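Local coordinates for protein transmembrane oligosaccharyl transferase (Archaeoglobus fulgidus, PDB 3WAJ) that is an archaeal membrane protein of the STT3/AglB oligosaccharyl transferase family, combining a helical membrane part with a mixed globular part, at residues Y73-Y79 / N534-Y540; F542-I548 / R563-A567. One frame throughout, in Å; residues are numbered along the deposited sequence.

In the fold
Contact 1 and contact 2 are neighbours, with centres about 10 Å apart. Contact 1 joins residues 73-79, in the STT3 N-terminal region, to the loop 534-540 of the AglB core region. Contact 2 lies wholly in the AglB core region and pairs residues 542-548 with 563-567. Tyr74 connects the two contacts. Its OH lies 2.7 Å from Thr544 OG1, a probable hydrogen bond. Its backbone N lies 2.8 Å from Pro565 O, also a probable hydrogen bond. Its ring atom CE2 packs 3.3 Å from Gly546 N. The zinc ion is held by Asp47, Asp161 and His163, none of which belongs to either contact.

Contact 1: residues Y73-Y79 / N534-Y540; sequences YYPYGSY and NKEPFSY
Asn534 reaches across to Gly77 and Tyr79. Its CB faces two carbonyls, Gly77 O and Tyr76 O. CG then meets the ring of Tyr79, 3.8 Å from CE2, with the amide and ring planes 64° apart. OD1 stays near the same ring carbon. At the tip, ND2 donates to Gly77 O over 3.0 Å, tilted 27° from the carbonyl plane. CG stands between the backbone N and the carbonyl carbon (chi1 72°), which turns the amide toward the Gly77 carbonyl, just before strand 78-79. A water joins Asn534 O to Tyr73 OH.

At the other end, Phe538 N donates to Pro75 O over 2.7 Å, in the carbonyl plane. Pro537 CA also approaches this oxygen. The ring of Tyr76 runs beside the backbone of Lys535 and Glu536, and its CE1 lies 4.0 Å from Pro537 CD. Tyr540 sets its ring obliquely against that of Tyr74, centroids 5.2 Å apart, and its OH bonds to Pro70 O. A second water donates to both Tyr76 O and Glu536 O. The two segments are thus joined without a salt bridge, by carbonyl oxygens that accept from an amide, a backbone N-H and water, among proline and tyrosine rings.

Contact 2: residues F542-I548 / R563-A567; sequences FETYGVI and RMPIA
Arg563 passes Tyr545 at a slant, its guanidinium plane turned 63° from the ring. The arginine comes to the hydroxyl end of the ring. Its CD lies 4.0 Å from Tyr545 CE1, and its NE donates to Tyr545 OH over 3.0 Å. This bond is bent, at 137°, and the oxygen sits somewhat out of the guanidinium plane. The bend of the arginine chain at chi2 (-55°) lays CD and NE beside the tyrosine. Tyr545 OH bonds onward to Pro515 O, and Arg563 NH2 bonds to Thr514 O, so the pair is fixed to the loop before helix 517-524. Closer to the backbone, Arg563 CB meets Val547 CG2 at 3.6 Å, the two side chains also at an angle.

The backbones pair in parallel at Val547 and Pro565, within a beta-alpha-beta unit in which helix 554-561 connects strand 546-548 to the short, weakly bonded strand 564-565. Val547 N donates to Met564 O over 2.8 Å, and Val547 O accepts from Ile566 N over 3.0 Å. Strand 564-565 is an edge strand of the mixed sheet within this chain, and strand 605-611 flanks 546-548 on its other side. Where the chains diverge ahead of the paired residues, a water bridges Tyr545 O and Met564 N. Another water joins Val547 O to Ala567 N at the far end.

Ile566 sends its two branches to different neighbours. Its CG2 packs 3.9 Å from Ile548 CD1. Its CD1 lies against the backbone of Gly546, 3.6 Å from CA, where there is no side chain to meet it. Met564 is extended beyond CG and runs toward the 542-544 end. Its CE reaches Thr544 CG2 and, at 4.4 Å, Phe542 CZ, while Thr544 CG2 itself sits over the centre of the Phe542 ring. Tyr520 and Tyr523 of helix 517-524 also touch the Met564 side chain.

Contact 1: residues Y73-Y79 / N534-Y540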
loop_
_atom_site.group_PDB
_atom_site.type_symbol
_atom_site.label_atom_id
_atom_site.label_comp_id
_atom_site.label_asym_id
_atom_site.label_seq_id
_atom_site.Cartn_x
_atom_site.Cartn_y
_atom_site.Cartn_z
ATOM N N TYR A 73 -2.876 2.391 -14.164
ATOM C CA TYR A 73 -1.597 2.457 -14.882
ATOM C C TYR A 73 -1.798 3.012 -16.309
ATOM O O TYR A 73 -1.323 2.451 -17.308
ATOM C CB TYR A 73 -0.898 1.074 -14.865
ATOM C CG TYR A 73 0.470 1.023 -15.528
ATOM C CD1 TYR A 73 1.274 2.160 -15.627
ATOM C CD2 TYR A 73 0.947 -0.163 -16.071
ATOM C CE1 TYR A 73 2.509 2.113 -16.247
ATOM C CE2 TYR A 73 2.183 -0.224 -16.710
ATOM C CZ TYR A 73 2.960 0.914 -16.793
ATOM O OH TYR A 73 4.183 0.855 -17.418
ATOM N N TYR A 74 -2.494 4.135 -16.397
ATOM C CA TYR A 74 -2.799 4.745 -17.684
ATOM C C TYR A 74 -1.539 5.255 -18.393
ATOM O O TYR A 74 -0.665 5.860 -17.772
ATOM C CB TYR A 74 -3.792 5.886 -17.471
ATOM C CG TYR A 74 -4.314 6.502 -18.745
ATOM C CD1 TYR A 74 -5.387 5.940 -19.433
ATOM C CD2 TYR A 74 -3.759 7.669 -19.242
ATOM C CE1 TYR A 74 -5.879 6.528 -20.600
ATOM C CE2 TYR A 74 -4.233 8.255 -20.404
ATOM C CZ TYR A 74 -5.295 7.682 -21.082
ATOM O OH TYR A 74 -5.777 8.289 -22.239
ATOM N N PRO A 75 -1.456 5.043 -19.713
ATOM C CA PRO A 75 -2.469 4.387 -20.542
ATOM C C PRO A 75 -2.087 2.971 -20.930
ATOM O O PRO A 75 -2.311 2.596 -22.090
ATOM C CB PRO A 75 -2.436 5.232 -21.811
ATOM C CG PRO A 75 -0.906 5.481 -21.967
ATOM C CD PRO A 75 -0.371 5.622 -20.529
ATOM N N TYR A 76 -1.515 2.201 -20.012
ATOM C CA TYR A 76 -1.111 0.830 -20.349
ATOM C C TYR A 76 -2.053 -0.221 -19.774
ATOM O O TYR A 76 -2.349 -1.226 -20.417
ATOM C CB TYR A 76 0.325 0.554 -19.869
ATOM C CG TYR A 76 1.335 1.529 -20.422
ATOM C CD1 TYR A 76 1.919 1.324 -21.673
ATOM C CD2 TYR A 76 1.712 2.658 -19.699
ATOM C CE1 TYR A 76 2.853 2.224 -22.186
ATOM C CE2 TYR A 76 2.647 3.571 -20.217
ATOM C CZ TYR A 76 3.205 3.331 -21.455
ATOM O OH TYR A 76 4.120 4.204 -21.967
ATOM N N GLY A 77 -2.526 -0.001 -18.557
ATOM C CA GLY A 77 -3.358 -0.997 -17.907
ATOM C C GLY A 77 -2.498 -1.925 -17.066
ATOM O O GLY A 77 -1.294 -2.055 -17.306
ATOM N N SER A 78 -3.110 -2.575 -16.082
ATOM C CA SER A 78 -2.392 -3.438 -15.155
ATOM C C SER A 78 -3.071 -4.802 -15.052
ATOM O O SER A 78 -4.301 -4.893 -14.862
ATOM C CB SER A 78 -2.364 -2.810 -13.745
ATOM O OG SER A 78 -1.205 -2.038 -13.511
ATOM N N TYR A 79 -2.269 -5.860 -15.143
ATOM C CA TYR A 79 -2.753 -7.174 -14.753
ATOM C C TYR A 79 -3.041 -7.130 -13.269
ATOM O O TYR A 79 -2.345 -6.452 -12.528
ATOM C CB TYR A 79 -1.699 -8.237 -15.017
ATOM C CG TYR A 79 -1.409 -8.406 -16.483
ATOM C CD1 TYR A 79 -2.125 -9.313 -17.248
ATOM C CD2 TYR A 79 -0.424 -7.659 -17.098
ATOM C CE1 TYR A 79 -1.865 -9.467 -18.580
ATOM C CE2 TYR A 79 -0.159 -7.800 -18.425
ATOM C CZ TYR A 79 -0.879 -8.709 -19.164
ATOM O OH TYR A 79 -0.610 -8.848 -20.505
ATOM N N ASN A 534 1.264 -5.599 -22.006
ATOM C CA ASN A 534 0.886 -4.232 -21.644
ATOM C C ASN A 534 2.072 -3.285 -21.833
ATOM O O ASN A 534 2.177 -2.243 -21.180
ATOM C CB ASN A 534 0.294 -4.169 -20.221
ATOM C CG ASN A 534 1.338 -4.361 -19.116
ATOM O OD1 ASN A 534 2.449 -4.846 -19.348
ATOM N ND2 ASN A 534 0.970 -3.973 -17.898
ATOM N N LYS A 535 2.970 -3.662 -22.739
ATOM C CA LYS A 535 4.164 -2.864 -22.995
ATOM C C LYS A 535 3.842 -1.616 -23.796
ATOM O O LYS A 535 4.538 -0.614 -23.687
ATOM C CB LYS A 535 5.219 -3.690 -23.726
ATOM C CG LYS A 535 5.712 -4.884 -22.944
ATOM C CD LYS A 535 6.387 -4.458 -21.650
ATOM C CE LYS A 535 6.673 -5.664 -20.768
ATOM N NZ LYS A 535 7.627 -5.337 -19.670
ATOM N N GLU A 536 2.787 -1.688 -24.602
ATOM C CA GLU A 536 2.359 -0.565 -25.444
ATOM C C GLU A 536 1.005 0.006 -24.945
ATOM O O GLU A 536 0.221 -0.719 -24.313
ATOM C CB GLU A 536 2.304 -1.010 -26.917
ATOM C CG GLU A 536 3.675 -1.184 -27.631
ATOM C CD GLU A 536 3.603 -2.002 -28.940
ATOM O OE1 GLU A 536 2.876 -3.019 -28.983
ATOM O OE2 GLU A 536 4.281 -1.634 -29.930
ATOM N N PRO A 537 0.740 1.306 -25.203
ATOM C CA PRO A 537 -0.520 1.914 -24.741
ATOM C C PRO A 537 -1.746 1.060 -25.103
ATOM O O PRO A 537 -1.827 0.550 -26.203
ATOM C CB PRO A 537 -0.558 3.246 -25.497
ATOM C CG PRO A 537 0.908 3.583 -25.740
ATOM C CD PRO A 537 1.569 2.247 -25.989
ATOM N N PHE A 538 -2.668 0.887 -24.163
ATOM C CA PHE A 538 -3.842 0.045 -24.355
ATOM C C PHE A 538 -4.744 0.716 -25.359
ATOM O O PHE A 538 -4.733 1.933 -25.498
ATOM C CB PHE A 538 -4.582 -0.120 -23.019
ATOM C CG PHE A 538 -5.794 -1.027 -23.072
ATOM C CD1 PHE A 538 -5.668 -2.400 -22.920
ATOM C CD2 PHE A 538 -7.069 -0.498 -23.217
ATOM C CE1 PHE A 538 -6.801 -3.239 -22.947
ATOM C CE2 PHE A 538 -8.208 -1.325 -23.245
ATOM C CZ PHE A 538 -8.075 -2.694 -23.102
ATOM N N SER A 539 -5.546 -0.075 -26.047
ATOM C CA SER A 539 -6.430 0.458 -27.066
ATOM C C SER A 539 -7.823 0.670 -26.466
ATOM O O SER A 539 -8.659 -0.239 -26.482
ATOM C CB SER A 539 -6.477 -0.512 -28.255
ATOM O OG SER A 539 -7.249 0.034 -29.292
ATOM N N TYR A 540 -8.065 1.864 -25.926
ATOM C CA TYR A 540 -9.334 2.166 -25.257
ATOM C C TYR A 540 -10.492 2.268 -26.244
ATOM O O TYR A 540 -10.291 2.721 -27.361
ATOM C CB TYR A 540 -9.206 3.456 -24.439
ATOM C CG TYR A 540 -8.231 3.304 -23.302
ATOM C CD1 TYR A 540 -6.887 3.574 -23.475
ATOM C CD2 TYR A 540 -8.658 2.876 -22.050
ATOM C CE1 TYR A 540 -5.973 3.426 -22.420
ATOM C CE2 TYR A 540 -7.767 2.728 -20.990
ATOM C CZ TYR A 540 -6.420 3.000 -21.181
ATOM O OH TYR A 540 -5.529 2.840 -20.128
HETATM O O HOH W 1 4.191 -1.117 -19.588
HETATM O O HOH W 2 -1.523 -2.386 -22.989
#

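Contact 2: residues F542-I548 / R563-A567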
loop_
_atom_site.group_PDB
_atom_site.type_symbol
_atom_site.label_atom_id
_atom_site.label_comp_id
_atom_site.label_asym_id
_atom_site.label_seq_id
_atom_site.Cartn_x
_atom_site.Cartn_y
_atom_site.Cartn_z
ATOM N N PHE A 542 -12.884 4.148 -26.207
ATOM C CA PHE A 542 -13.306 5.524 -26.368
ATOM C C PHE A 542 -12.169 6.503 -26.095
ATOM O O PHE A 542 -11.107 6.170 -25.555
ATOM C CB PHE A 542 -14.523 5.849 -25.482
ATOM C CG PHE A 542 -14.210 5.921 -23.982
ATOM C CD1 PHE A 542 -13.845 4.777 -23.264
ATOM C CD2 PHE A 542 -14.315 7.126 -23.291
ATOM C CE1 PHE A 542 -13.576 4.838 -21.879
ATOM C CE2 PHE A 542 -14.049 7.197 -21.921
ATOM C CZ PHE A 542 -13.683 6.050 -21.211
ATOM N N GLU A 543 -12.446 7.721 -26.504
ATOM C CA GLU A 543 -11.630 8.895 -26.300
ATOM C C GLU A 543 -11.333 9.132 -24.783
ATOM O O GLU A 543 -12.183 9.615 -24.042
ATOM C CB GLU A 543 -12.419 10.051 -26.960
ATOM C CG GLU A 543 -14.028 9.885 -26.935
ATOM C CD GLU A 543 -14.684 8.906 -27.996
ATOM O OE1 GLU A 543 -15.901 8.587 -27.894
ATOM O OE2 GLU A 543 -14.006 8.458 -28.942
ATOM N N THR A 544 -10.134 8.776 -24.317
ATOM C CA THR A 544 -9.806 8.868 -22.883
ATOM C C THR A 544 -8.752 9.920 -22.488
ATOM O O THR A 544 -8.099 10.507 -23.339
ATOM C CB THR A 544 -9.322 7.513 -22.319
ATOM O OG1 THR A 544 -8.128 7.095 -22.999
ATOM C CG2 THR A 544 -10.406 6.448 -22.432
ATOM N N TYR A 545 -8.564 10.126 -21.184
ATOM C CA TYR A 545 -7.470 10.977 -20.694
ATOM C C TYR A 545 -6.928 10.456 -19.363
ATOM O O TYR A 545 -7.606 9.696 -18.663
ATOM C CB TYR A 545 -7.901 12.459 -20.556
ATOM C CG TYR A 545 -9.127 12.676 -19.689
ATOM C CD1 TYR A 545 -9.053 12.592 -18.302
ATOM C CD2 TYR A 545 -10.359 12.978 -20.261
ATOM C CE1 TYR A 545 -10.176 12.782 -17.509
ATOM C CE2 TYR A 545 -11.493 13.177 -19.472
ATOM C CZ TYR A 545 -11.386 13.076 -18.096
ATOM O OH TYR A 545 -12.500 13.269 -17.305
ATOM N N GLY A 546 -5.712 10.867 -19.009
ATOM C CA GLY A 546 -5.104 10.380 -17.791
ATOM C C GLY A 546 -5.063 11.426 -16.697
ATOM O O GLY A 546 -5.088 12.642 -16.946
ATOM N N VAL A 547 -4.996 10.928 -15.469
ATOM C CA VAL A 547 -4.907 11.753 -14.291
ATOM C C VAL A 547 -3.570 11.446 -13.605
ATOM O O VAL A 547 -3.323 10.315 -13.159
ATOM C CB VAL A 547 -6.058 11.449 -13.353
ATOM C CG1 VAL A 547 -5.958 12.312 -12.068
ATOM C CG2 VAL A 547 -7.384 11.695 -14.059
ATOM N N ILE A 548 -2.707 12.454 -13.519
ATOM C CA ILE A 548 -1.377 12.242 -12.976
ATOM C C ILE A 548 -1.221 12.749 -11.534
ATOM O O ILE A 548 -1.588 13.869 -11.187
ATOM C CB ILE A 548 -0.281 12.822 -13.896
ATOM C CG1 ILE A 548 1.086 12.267 -13.493
ATOM C CG2 ILE A 548 -0.277 14.335 -13.861
ATOM C CD1 ILE A 548 2.075 12.227 -14.639
ATOM N N ARG A 563 -11.689 7.978 -12.497
ATOM C CA ARG A 563 -10.815 8.451 -13.572
ATOM C C ARG A 563 -9.585 7.562 -13.646
ATOM O O ARG A 563 -9.411 6.683 -12.813
ATOM C CB ARG A 563 -10.446 9.932 -13.394
ATOM C CG ARG A 563 -11.649 10.862 -13.553
ATOM C CD ARG A 563 -12.389 10.669 -14.904
ATOM N NE ARG A 563 -13.540 11.578 -15.030
ATOM C CZ ARG A 563 -14.781 11.294 -14.628
ATOM N NH1 ARG A 563 -15.047 10.108 -14.094
ATOM N NH2 ARG A 563 -15.754 12.191 -14.769
ATOM N N MET A 564 -8.728 7.773 -14.635
ATOM C CA MET A 564 -7.649 6.816 -14.854
ATOM C C MET A 564 -6.283 7.371 -14.466
ATOM O O MET A 564 -5.757 8.253 -15.136
ATOM C CB MET A 564 -7.650 6.353 -16.312
ATOM C CG MET A 564 -9.001 5.833 -16.790
ATOM S SD MET A 564 -8.926 5.423 -18.547
ATOM C CE MET A 564 -10.402 4.402 -18.754
ATOM N N PRO A 565 -5.700 6.834 -13.379
ATOM C CA PRO A 565 -4.401 7.326 -12.898
ATOM C C PRO A 565 -3.235 6.771 -13.693
ATOM O O PRO A 565 -3.226 5.603 -14.124
ATOM C CB PRO A 565 -4.346 6.797 -11.453
ATOM C CG PRO A 565 -5.121 5.502 -11.520
ATOM C CD PRO A 565 -6.272 5.811 -12.477
ATOM N N ILE A 566 -2.247 7.630 -13.886
ATOM C CA ILE A 566 -0.991 7.262 -14.532
ATOM C C ILE A 566 -0.192 6.283 -13.638
ATOM O O ILE A 566 0.481 5.361 -14.124
ATOM C CB ILE A 566 -0.178 8.553 -14.810
ATOM C CG1 ILE A 566 -0.411 9.027 -16.244
ATOM C CG2 ILE A 566 1.323 8.396 -14.465
ATOM C CD1 ILE A 566 -1.774 9.706 -16.463
ATOM N N ALA A 567 -0.279 6.485 -12.324
ATOM C CA ALA A 567 0.510 5.693 -11.388
ATOM C C ALA A 567 -0.336 5.026 -10.282
ATOM O O ALA A 567 -1.400 5.533 -9.915
ATOM C CB ALA A 567 1.647 6.530 -10.796
HETATM O O HOH W 3 -9.416 9.486 -16.789
HETATM O O HOH W 4 -1.415 9.104 -11.297
#